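Local coordinates for protein scavenger receptor with C-type lectin type I (Homo sapiens, PDB 2OX8) that binds the leukocyte cell-surface glycan Lewis(x) through the C-type lectin carbohydrate-recognition domain of a scavenger receptor, at residues 57-62 with 109-114; 98-103 with 115-120. All blocks are in the same frame, centred on the assembly; numbering follows the deposited sequence.

Contact 1. Residues 57-62 with 109-114. With ZN (zinc ion), chain I.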
# COMPACT_ATOMS: atom_id res chain seq x y z
N VAL A 57 6.20 4.41 12.83
CA VAL A 57 7.30 4.79 13.71
C VAL A 57 8.59 4.37 13.02
O VAL A 57 9.52 5.17 12.87
CB VAL A 57 7.20 4.10 15.07
CG1 VAL A 57 8.21 4.70 16.04
CG2 VAL A 57 5.78 4.24 15.61
N GLY A 58 8.64 3.11 12.59
CA GLY A 58 9.81 2.64 11.88
C GLY A 58 9.87 3.37 10.55
O GLY A 58 8.84 3.79 10.02
N ARG A 59 11.08 3.55 10.01
CA ARG A 59 11.25 4.25 8.75
C ARG A 59 11.21 3.33 7.53
O ARG A 59 11.54 3.73 6.41
CB ARG A 59 12.56 5.04 8.77
CG ARG A 59 12.39 6.47 9.21
CD ARG A 59 12.68 6.67 10.68
NE ARG A 59 12.38 8.03 11.13
CZ ARG A 59 12.75 9.14 10.50
NH1 ARG A 59 13.43 9.09 9.37
NH2 ARG A 59 12.42 10.32 11.00
N GLU A 60 10.80 2.09 7.75
CA GLU A 60 10.70 1.12 6.67
C GLU A 60 9.59 1.49 5.69
O GLU A 60 8.57 2.08 6.06
CB GLU A 60 10.45 -0.28 7.26
CG GLU A 60 10.42 -0.35 8.82
CD GLU A 60 9.00 -0.38 9.40
OE1 GLU A 60 8.19 0.48 9.02
OE2 GLU A 60 8.69 -1.25 10.23
N SER A 61 9.80 1.16 4.42
CA SER A 61 8.81 1.43 3.38
C SER A 61 7.77 0.29 3.47
O SER A 61 8.13 -0.84 3.78
CB SER A 61 9.51 1.40 2.02
OG SER A 61 8.76 2.08 1.03
N HIS A 62 6.49 0.59 3.23
CA HIS A 62 5.43 -0.43 3.30
C HIS A 62 4.63 -0.57 2.00
O HIS A 62 4.30 0.43 1.38
CB HIS A 62 4.44 -0.08 4.42
CG HIS A 62 5.03 -0.16 5.79
ND1 HIS A 62 4.78 -1.21 6.65
CD2 HIS A 62 5.88 0.67 6.44
CE1 HIS A 62 5.45 -1.02 7.77
NE2 HIS A 62 6.13 0.11 7.67
N LEU A 109 4.16 2.75 0.34
CA LEU A 109 4.16 4.02 1.04
C LEU A 109 5.56 4.17 1.62
O LEU A 109 6.16 3.18 2.05
CB LEU A 109 3.14 3.96 2.17
CG LEU A 109 2.51 5.17 2.86
CD1 LEU A 109 1.78 4.67 4.10
CD2 LEU A 109 3.55 6.18 3.27
N ILE A 110 6.09 5.38 1.63
CA ILE A 110 7.42 5.60 2.22
C ILE A 110 7.31 6.50 3.43
O ILE A 110 6.31 7.20 3.60
CB ILE A 110 8.40 6.25 1.22
CG1 ILE A 110 7.90 7.65 0.84
CG2 ILE A 110 8.58 5.36 0.01
CD1 ILE A 110 8.69 8.32 -0.26
N TYR A 111 8.33 6.49 4.28
CA TYR A 111 8.30 7.37 5.45
C TYR A 111 8.17 8.75 4.83
O TYR A 111 8.88 9.06 3.87
CB TYR A 111 9.59 7.27 6.25
CG TYR A 111 9.45 7.77 7.67
CD1 TYR A 111 8.69 7.06 8.60
CD2 TYR A 111 10.04 8.97 8.08
CE1 TYR A 111 8.53 7.51 9.90
CE2 TYR A 111 9.88 9.44 9.39
CZ TYR A 111 9.12 8.71 10.29
OH TYR A 111 8.97 9.14 11.59
N ALA A 112 7.26 9.55 5.36
CA ALA A 112 6.98 10.90 4.87
C ALA A 112 5.56 10.86 4.32
O ALA A 112 4.91 11.89 4.16
CB ALA A 112 7.96 11.32 3.77
N GLY A 113 5.10 9.65 4.00
CA GLY A 113 3.74 9.48 3.53
C GLY A 113 3.43 9.24 2.07
O GLY A 113 2.46 8.55 1.78
N GLN A 114 4.23 9.79 1.16
CA GLN A 114 3.94 9.61 -0.27
C GLN A 114 4.14 8.23 -0.84
O GLN A 114 4.91 7.42 -0.30
CB GLN A 114 4.73 10.62 -1.10
CG GLN A 114 6.14 10.85 -0.63
CD GLN A 114 6.26 12.14 0.12
OE1 GLN A 114 7.37 12.60 0.38
NE2 GLN A 114 5.13 12.74 0.48
ZN ZN I . 6.56 0.77 9.56
O HOH W 1 7.67 2.49 8.23
O HOH W 2 5.31 0.82 11.59

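Contact 2. Residues 98-103 with 115-120. With ZN (zinc ion), chain H.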
# COMPACT_ATOMS: atom_id res chain seq x y z
N HIS A 98 8.63 9.12 -18.47
CA HIS A 98 9.35 8.09 -19.21
C HIS A 98 8.70 6.72 -19.00
O HIS A 98 9.15 5.72 -19.55
CB HIS A 98 10.81 8.01 -18.75
CG HIS A 98 11.56 9.29 -18.88
ND1 HIS A 98 11.76 9.92 -20.09
CD2 HIS A 98 12.18 10.06 -17.95
CE1 HIS A 98 12.46 11.02 -19.90
NE2 HIS A 98 12.73 11.13 -18.61
N GLY A 99 7.63 6.70 -18.20
CA GLY A 99 6.95 5.45 -17.90
C GLY A 99 7.87 4.62 -17.03
O GLY A 99 9.04 4.47 -17.36
N HIS A 100 7.37 4.08 -15.92
CA HIS A 100 8.24 3.26 -15.07
C HIS A 100 8.66 2.03 -15.87
O HIS A 100 8.10 1.75 -16.93
CB HIS A 100 7.55 2.85 -13.76
CG HIS A 100 6.21 2.22 -13.94
ND1 HIS A 100 5.04 2.96 -13.96
CD2 HIS A 100 5.84 0.93 -14.10
CE1 HIS A 100 4.02 2.15 -14.13
NE2 HIS A 100 4.47 0.91 -14.22
N GLY A 101 9.65 1.31 -15.37
CA GLY A 101 10.14 0.15 -16.08
C GLY A 101 9.40 -1.11 -15.71
O GLY A 101 8.53 -1.08 -14.83
N PRO A 102 9.71 -2.23 -16.37
CA PRO A 102 9.07 -3.52 -16.10
C PRO A 102 9.31 -3.96 -14.66
O PRO A 102 10.35 -3.67 -14.07
CB PRO A 102 9.73 -4.46 -17.10
CG PRO A 102 11.10 -3.84 -17.27
CD PRO A 102 10.77 -2.38 -17.38
N GLY A 103 8.33 -4.65 -14.09
CA GLY A 103 8.45 -5.12 -12.72
C GLY A 103 7.99 -4.13 -11.67
O GLY A 103 7.36 -4.51 -10.69
N TRP A 115 3.42 7.96 -1.92
CA TRP A 115 3.48 6.67 -2.61
C TRP A 115 4.53 6.68 -3.71
O TRP A 115 4.67 7.66 -4.46
CB TRP A 115 2.13 6.31 -3.23
CG TRP A 115 0.99 6.51 -2.31
CD1 TRP A 115 1.02 6.55 -0.94
CD2 TRP A 115 -0.37 6.72 -2.68
NE1 TRP A 115 -0.24 6.79 -0.44
CE2 TRP A 115 -1.11 6.89 -1.49
CE3 TRP A 115 -1.04 6.79 -3.92
CZ2 TRP A 115 -2.49 7.12 -1.49
CZ3 TRP A 115 -2.40 7.01 -3.92
CH2 TRP A 115 -3.11 7.18 -2.72
N ASN A 116 5.24 5.57 -3.81
CA ASN A 116 6.29 5.40 -4.78
C ASN A 116 5.97 4.06 -5.41
O ASN A 116 5.35 3.20 -4.79
CB ASN A 116 7.64 5.36 -4.04
CG ASN A 116 8.84 5.50 -4.97
OD1 ASN A 116 8.84 6.32 -5.89
ND2 ASN A 116 9.87 4.70 -4.72
N ASP A 117 6.36 3.87 -6.66
CA ASP A 117 6.09 2.59 -7.28
C ASP A 117 7.39 1.84 -7.37
O ASP A 117 8.25 2.15 -8.19
CB ASP A 117 5.47 2.78 -8.66
CG ASP A 117 6.41 3.41 -9.64
OD1 ASP A 117 6.96 4.48 -9.31
OD2 ASP A 117 6.61 2.82 -10.73
N PHE A 118 7.55 0.85 -6.50
CA PHE A 118 8.74 0.03 -6.45
C PHE A 118 8.51 -1.15 -7.38
O PHE A 118 7.45 -1.24 -8.02
CB PHE A 118 8.96 -0.53 -5.05
CG PHE A 118 8.76 0.46 -3.95
CD1 PHE A 118 7.50 1.01 -3.72
CD2 PHE A 118 9.82 0.85 -3.14
CE1 PHE A 118 7.31 1.93 -2.69
CE2 PHE A 118 9.64 1.77 -2.11
CZ PHE A 118 8.38 2.30 -1.88
N GLN A 119 9.49 -2.04 -7.46
CA GLN A 119 9.32 -3.23 -8.26
C GLN A 119 8.88 -4.33 -7.32
O GLN A 119 9.39 -4.46 -6.20
CB GLN A 119 10.62 -3.68 -8.94
CG GLN A 119 10.39 -4.96 -9.74
CD GLN A 119 11.65 -5.69 -10.11
OE1 GLN A 119 12.35 -5.31 -11.05
NE2 GLN A 119 11.96 -6.75 -9.37
N CYS A 120 7.93 -5.13 -7.76
CA CYS A 120 7.44 -6.22 -6.94
C CYS A 120 8.65 -7.15 -6.76
O CYS A 120 9.74 -6.84 -7.24
CB CYS A 120 6.30 -6.91 -7.66
SG CYS A 120 5.27 -5.73 -8.61
ZN ZN H . 3.36 -0.95 -14.43

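Contact 1. Residues 57-62 with 109-114
Ser61 and His62 both donate to the carbonyl oxygen of Leu109. The backbone hydrogen bond from His62 N to Leu109 O measures 2.9 Å and is nearly straight, 161° at the hydrogen; with the return bond from Leu109 N to His62 O it forms an antiparallel hydrogen-bonded pair. Ser61 OG, anti to its own backbone N (chi1 -160°), reaches the same oxygen at 3.0 Å from above the carbonyl plane, and it also touches Ile110 CG2. Further along, Tyr111 lays its ring against Arg59: CG of Arg59 stands over the ring centre, 3.6 Å from the Tyr111 centroid, a CH-pi contact. The fit of the guanidinium against the ring is doubtful. A type II turn from Ile110 to Gly113 follows the strand. Within the curl of residues 57-62 a zinc ion is held by Glu60 OE1 and by NE2 of His62, the latter at 2.0 Å, with two waters. The contact thus ties the beginning of strand 62-67 to the end of strand 106-109, neighbours in the sheet of the C-type lectin carbohydrate-recognition domain, and the paired backbone of His62 anchors a metal ligand whose imidazole would probably be polarised by the zinc.

Contact 2. Residues 98-103 with 115-120
Gly103 meets Gln119 and Cys120 where the backbones come closest, with the CA atoms of Gly103 and Gln119 4.9 Å apart. Cys120 N donates to Gly103 O at 3.0 Å, with 161° at the hydrogen, and approaches from above the carbonyl plane. The same oxygen also receives a CA-H...O contact from Gln119 CA at 3.4 Å and lies beside Cys120 SG. Gly103, with no side chain, lies against CB and CG of Gln119, whose chain beyond CG runs on extended (chi2 -163°). Its amide nitrogen NE2 then turns to Cys120 O, a bond of 3.1 Å that lies in the amide plane and helps fix the rotation of that amide.

The other end is looser. His100 and Asp117 are 8.1 Å apart at their CA atoms and are bridged by side chains alone: OD2 of Asp117 comes to 3.2 Å from His100 CB, with the carboxylate plane turned 67° from the imidazole. Pro102, on the exposed side, contributes little. His100 NE2 binds a zinc ion at 2.2 Å, in a site completed by Asp68, Glu72 and Asp105. The disulfide from Cys120 to Cys106 secures the tight end covalently. In this C-type lectin carbohydrate-recognition domain the contact joins the 98-103 loop to the end of strand 115-118, beside the zinc site. Together these bonds hold the loop at His100 and at Gly103, and the hydrogen bond from His100 ND1 to Pro93 O orients the ring for NE2 to bind zinc.

How the contacts relate
Contact 1 is partly buried, with its centre about 10 Å from that of the chain; contact 2 lies about 14 Å out and is a surface contact. Strands 106-109 and 115-118, antiparallel neighbours in the sheet, connect them: 109-114 leads directly into 115-120, and the segments of the two contacts alternate along the chain. Their centres are about 17 Å apart, yet they touch where Phe118 packs on Ser61 and Ile110. Each includes a zinc-binding histidine, but at a different site. Contact 1 has a two-way backbone pair and a CH-pi contact of arginine on tyrosine, whereas contact 2 has a single backbone bond across it, backed by a disulfide.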